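Local structure of 6-phosphogluconate dehydrogenase NAD-binding (Dyadobacter fermentans, 4GBJ) at residues K7-P19 and A55-L69. The protein probably binds NAD or NADP through a Rossmann-type domain and acts as an oxidoreductase of the 6-phosphogluconate and 3-hydroxyisobutyrate dehydrogenase group. Sequence-based numbering, arbitrary orientation.
Sequences KIAFLGLGNLGTP and AIDAITPGGIVFSVL
L11 lays its methyl CD1 against V65 CG2, 3.6 Å away, while CD2 touches A55 CB and A58 CB, 4.1 Å from each. The first torsion sets CG anti to the carbonyl carbon (chi1 -51°), and from there the fork spans both the neighbouring strand and the irregular segment A55-A58; L78 of helix 72-78 also packs on L11. With an alanine in place of L11, V65 CG2 and the A55 and A58 methyls would probably lose their apolar partner. On this face, shared by A9, L11 and V65, A9 CB lies 3.3 Å from A58 O and 3.7 Å from V65 CG2. Strands 8-11 and 64-67 run parallel, joined by four backbone bonds, among them the nearly straight L11 N to F66 O (2.8 Å, 175°). On the other face the F10 and F66 ring planes lie within 10° of each other, but with centroids 5.8 Å apart they hardly overlap; F10 CD1 meets F66 CB, I8 CG2 meets F66 CD2, and helix 143-153 covers F66. V68 N closes the strand pairing on L11 O. V68 CG1 then wedges 3.2 Å from G12 O and 3.5 Å from G17 CA. A side chain at G12 would run into V68 O, and one at G17 into G12 O, consistent with the glycine-rich GxGxxG turn of a Rossmann fold, where a dinucleotide probably binds. Apolar side chains thus cover both faces of the pair, backbone N-H and C=O groups are matched between the strands, and the turn follows at the C-terminal end of strand 8-11.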
loop_
_atom_site.group_PDB
_atom_site.type_symbol
_atom_site.label_atom_id
_atom_site.label_comp_id
_atom_site.label_asym_id
_atom_site.label_seq_id
_atom_site.Cartn_x
_atom_site.Cartn_y
_atom_site.Cartn_z
ATOM N N LYS B 7 28.162 -9.945 29.684
ATOM C CA LYS B 7 26.822 -10.322 30.138
ATOM C C LYS B 7 25.958 -10.757 28.939
ATOM O O LYS B 7 25.641 -11.945 28.848
ATOM C CB LYS B 7 26.159 -9.155 30.899
ATOM C CG LYS B 7 24.677 -9.314 31.220
ATOM C CD LYS B 7 23.985 -7.948 31.222
ATOM C CE LYS B 7 22.615 -7.991 31.851
ATOM N NZ LYS B 7 22.687 -7.884 33.339
ATOM N N ILE B 8 25.526 -9.800 28.069
ATOM C CA ILE B 8 24.661 -10.113 26.915
ATOM C C ILE B 8 25.521 -10.521 25.716
ATOM O O ILE B 8 26.404 -9.752 25.310
ATOM C CB ILE B 8 23.713 -8.910 26.558
ATOM C CG1 ILE B 8 22.605 -8.758 27.624
ATOM C CG2 ILE B 8 23.026 -9.112 25.163
ATOM C CD1 ILE B 8 21.912 -7.463 27.569
ATOM N N ALA B 9 25.289 -11.719 25.143
ATOM C CA ALA B 9 26.036 -12.091 23.922
ATOM C C ALA B 9 25.315 -11.508 22.699
ATOM O O ALA B 9 24.094 -11.474 22.664
ATOM C CB ALA B 9 26.179 -13.597 23.791
ATOM N N PHE B 10 26.062 -11.027 21.728
ATOM C CA PHE B 10 25.517 -10.407 20.533
ATOM C C PHE B 10 26.247 -10.950 19.331
ATOM O O PHE B 10 27.401 -10.611 19.095
ATOM C CB PHE B 10 25.645 -8.876 20.612
ATOM C CG PHE B 10 24.606 -8.167 19.792
ATOM C CD1 PHE B 10 23.487 -7.615 20.393
ATOM C CD2 PHE B 10 24.741 -8.059 18.418
ATOM C CE1 PHE B 10 22.525 -6.951 19.632
ATOM C CE2 PHE B 10 23.772 -7.400 17.654
ATOM C CZ PHE B 10 22.676 -6.841 18.264
ATOM N N LEU B 11 25.569 -11.774 18.560
ATOM C CA LEU B 11 26.142 -12.461 17.410
ATOM C C LEU B 11 25.606 -11.908 16.080
ATOM O O LEU B 11 24.416 -11.985 15.829
ATOM C CB LEU B 11 25.819 -13.947 17.536
ATOM C CG LEU B 11 26.177 -14.610 18.878
ATOM C CD1 LEU B 11 25.801 -16.073 18.865
ATOM C CD2 LEU B 11 27.653 -14.507 19.163
ATOM N N GLY B 12 26.492 -11.376 15.240
ATOM C CA GLY B 12 26.123 -10.825 13.943
ATOM C C GLY B 12 26.029 -9.318 14.030
ATOM O O GLY B 12 25.102 -8.798 14.652
ATOM N N LEU B 13 26.981 -8.614 13.393
ATOM C CA LEU B 13 27.148 -7.178 13.476
ATOM C C LEU B 13 27.115 -6.529 12.099
ATOM O O LEU B 13 27.953 -5.673 11.787
ATOM C CB LEU B 13 28.483 -6.857 14.170
ATOM C CG LEU B 13 28.767 -7.585 15.487
ATOM C CD1 LEU B 13 30.156 -7.242 15.995
ATOM C CD2 LEU B 13 27.753 -7.216 16.545
ATOM N N GLY B 14 26.102 -6.862 11.325
ATOM C CA GLY B 14 25.923 -6.274 10.001
ATOM C C GLY B 14 25.318 -4.884 10.098
ATOM O O GLY B 14 25.470 -4.197 11.118
ATOM N N ASN B 15 24.579 -4.485 9.053
ATOM C CA ASN B 15 23.947 -3.162 8.957
ATOM C C ASN B 15 22.956 -2.888 10.083
ATOM O O ASN B 15 22.768 -1.723 10.430
ATOM C CB ASN B 15 23.233 -2.996 7.595
ATOM C CG ASN B 15 24.175 -2.808 6.412
ATOM O OD1 ASN B 15 25.374 -3.130 6.458
ATOM N ND2 ASN B 15 23.645 -2.291 5.310
ATOM N N LEU B 16 22.288 -3.938 10.625
ATOM C CA LEU B 16 21.364 -3.777 11.741
ATOM C C LEU B 16 22.021 -4.145 13.074
ATOM O O LEU B 16 21.750 -3.487 14.074
ATOM C CB LEU B 16 20.098 -4.613 11.525
ATOM C CG LEU B 16 19.234 -4.254 10.310
ATOM C CD1 LEU B 16 18.126 -5.286 10.132
ATOM C CD2 LEU B 16 18.595 -2.887 10.453
ATOM N N GLY B 17 22.860 -5.180 13.097
ATOM C CA GLY B 17 23.518 -5.610 14.331
ATOM C C GLY B 17 24.398 -4.544 14.966
ATOM O O GLY B 17 24.376 -4.349 16.187
ATOM N N THR B 18 25.156 -3.815 14.137
ATOM C CA THR B 18 26.042 -2.762 14.623
ATOM C C THR B 18 25.217 -1.684 15.339
ATOM O O THR B 18 25.349 -1.584 16.565
ATOM C CB THR B 18 26.938 -2.237 13.512
ATOM O OG1 THR B 18 27.982 -3.189 13.349
ATOM C CG2 THR B 18 27.541 -0.868 13.823
ATOM N N PRO B 19 24.296 -0.964 14.675
ATOM C CA PRO B 19 23.538 0.066 15.402
ATOM C C PRO B 19 22.736 -0.471 16.583
ATOM O O PRO B 19 22.614 0.231 17.585
ATOM C CB PRO B 19 22.611 0.674 14.324
ATOM C CG PRO B 19 22.657 -0.280 13.173
ATOM C CD PRO B 19 24.002 -0.917 13.228
ATOM N N ALA B 55 32.036 -17.804 18.315
ATOM C CA ALA B 55 30.714 -17.499 18.865
ATOM C C ALA B 55 30.391 -18.213 20.207
ATOM O O ALA B 55 29.764 -17.605 21.080
ATOM C CB ALA B 55 29.632 -17.827 17.848
ATOM N N ILE B 56 30.829 -19.459 20.391
ATOM C CA ILE B 56 30.513 -20.193 21.628
ATOM C C ILE B 56 31.174 -19.551 22.893
ATOM O O ILE B 56 30.638 -19.675 23.997
ATOM C CB ILE B 56 30.891 -21.688 21.489
ATOM C CG1 ILE B 56 30.153 -22.534 22.557
ATOM C CG2 ILE B 56 32.405 -21.881 21.578
ATOM C CD1 ILE B 56 30.020 -23.973 22.212
ATOM N N ASP B 57 32.332 -18.876 22.721
ATOM C CA ASP B 57 33.049 -18.195 23.802
ATOM C C ASP B 57 32.273 -16.975 24.318
ATOM O O ASP B 57 32.562 -16.491 25.405
ATOM C CB ASP B 57 34.439 -17.754 23.320
ATOM C CG ASP B 57 35.372 -18.869 22.851
ATOM O OD1 ASP B 57 35.238 -20.022 23.356
ATOM O OD2 ASP B 57 36.289 -18.574 22.036
ATOM N N ALA B 58 31.298 -16.475 23.539
ATOM C CA ALA B 58 30.453 -15.325 23.872
ATOM C C ALA B 58 29.259 -15.727 24.774
ATOM O O ALA B 58 28.706 -14.875 25.472
ATOM C CB ALA B 58 29.917 -14.712 22.579
ATOM N N ILE B 59 28.869 -17.013 24.746
ATOM C CA ILE B 59 27.681 -17.523 25.444
ATOM C C ILE B 59 27.924 -17.777 26.914
ATOM O O ILE B 59 28.922 -18.370 27.274
ATOM C CB ILE B 59 27.152 -18.835 24.777
ATOM C CG1 ILE B 59 26.873 -18.617 23.280
ATOM C CG2 ILE B 59 25.883 -19.325 25.475
ATOM C CD1 ILE B 59 25.798 -17.640 22.983
ATOM N N THR B 60 26.971 -17.351 27.749
ATOM C CA THR B 60 26.967 -17.580 29.186
ATOM C C THR B 60 25.814 -18.534 29.509
ATOM O O THR B 60 24.672 -18.178 29.214
ATOM C CB THR B 60 26.781 -16.243 29.960
ATOM O OG1 THR B 60 27.881 -15.382 29.696
ATOM C CG2 THR B 60 26.693 -16.450 31.479
ATOM N N PRO B 61 26.054 -19.679 30.181
ATOM C CA PRO B 61 24.929 -20.539 30.605
ATOM C C PRO B 61 23.850 -19.728 31.337
ATOM O O PRO B 61 24.193 -18.917 32.183
ATOM C CB PRO B 61 25.608 -21.533 31.556
ATOM C CG PRO B 61 26.973 -21.619 31.053
ATOM C CD PRO B 61 27.343 -20.260 30.601
ATOM N N GLY B 62 22.598 -19.828 30.910
ATOM C CA GLY B 62 21.516 -19.087 31.549
ATOM C C GLY B 62 21.431 -17.602 31.220
ATOM O O GLY B 62 20.523 -16.936 31.710
ATOM N N GLY B 63 22.347 -17.087 30.390
ATOM C CA GLY B 63 22.375 -15.700 29.943
ATOM C C GLY B 63 21.494 -15.415 28.738
ATOM O O GLY B 63 20.632 -16.209 28.392
ATOM N N ILE B 64 21.693 -14.242 28.115
ATOM C CA ILE B 64 20.945 -13.753 26.964
ATOM C C ILE B 64 21.862 -13.690 25.759
ATOM O O ILE B 64 22.979 -13.200 25.868
ATOM C CB ILE B 64 20.344 -12.350 27.248
ATOM C CG1 ILE B 64 19.278 -12.416 28.354
ATOM C CG2 ILE B 64 19.745 -11.729 25.972
ATOM C CD1 ILE B 64 19.155 -11.122 29.144
ATOM N N VAL B 65 21.393 -14.149 24.599
ATOM C CA VAL B 65 22.176 -14.019 23.376
ATOM C C VAL B 65 21.256 -13.430 22.300
ATOM O O VAL B 65 20.152 -13.888 22.135
ATOM C CB VAL B 65 22.866 -15.326 22.907
ATOM C CG1 VAL B 65 21.867 -16.491 22.782
ATOM C CG2 VAL B 65 23.576 -15.086 21.568
ATOM N N PHE B 66 21.688 -12.386 21.639
ATOM C CA PHE B 66 20.975 -11.818 20.495
ATOM C C PHE B 66 21.676 -12.289 19.249
ATOM O O PHE B 66 22.895 -12.352 19.271
ATOM C CB PHE B 66 20.988 -10.287 20.519
ATOM C CG PHE B 66 20.015 -9.633 21.470
ATOM C CD1 PHE B 66 18.888 -8.990 20.996
ATOM C CD2 PHE B 66 20.227 -9.662 22.842
ATOM C CE1 PHE B 66 17.970 -8.423 21.869
ATOM C CE2 PHE B 66 19.314 -9.073 23.712
ATOM C CZ PHE B 66 18.181 -8.475 23.221
ATOM N N SER B 67 20.941 -12.568 18.159
ATOM C CA SER B 67 21.567 -12.845 16.876
ATOM C C SER B 67 20.852 -12.102 15.775
ATOM O O SER B 67 19.621 -11.936 15.792
ATOM C CB SER B 67 21.602 -14.339 16.567
ATOM O OG SER B 67 20.313 -14.876 16.312
ATOM N N VAL B 68 21.625 -11.640 14.809
ATOM C CA VAL B 68 21.034 -11.001 13.639
ATOM C C VAL B 68 21.945 -11.370 12.503
ATOM O O VAL B 68 23.128 -10.997 12.494
ATOM C CB VAL B 68 20.747 -9.495 13.796
ATOM C CG1 VAL B 68 21.983 -8.694 14.076
ATOM C CG2 VAL B 68 20.032 -8.954 12.560
ATOM N N LEU B 69 21.443 -12.286 11.653
ATOM C CA LEU B 69 22.200 -12.870 10.564
ATOM C C LEU B 69 21.400 -12.808 9.280
ATOM O O LEU B 69 20.238 -12.417 9.297
ATOM C CB LEU B 69 22.585 -14.295 10.943
ATOM C CG LEU B 69 23.410 -14.411 12.250
ATOM C CD1 LEU B 69 23.471 -15.827 12.736
ATOM C CD2 LEU B 69 24.837 -13.928 12.062
HETATM O O HOH W 1 22.768 -12.529 29.988
HETATM O O HOH W 2 27.635 -13.840 27.837
#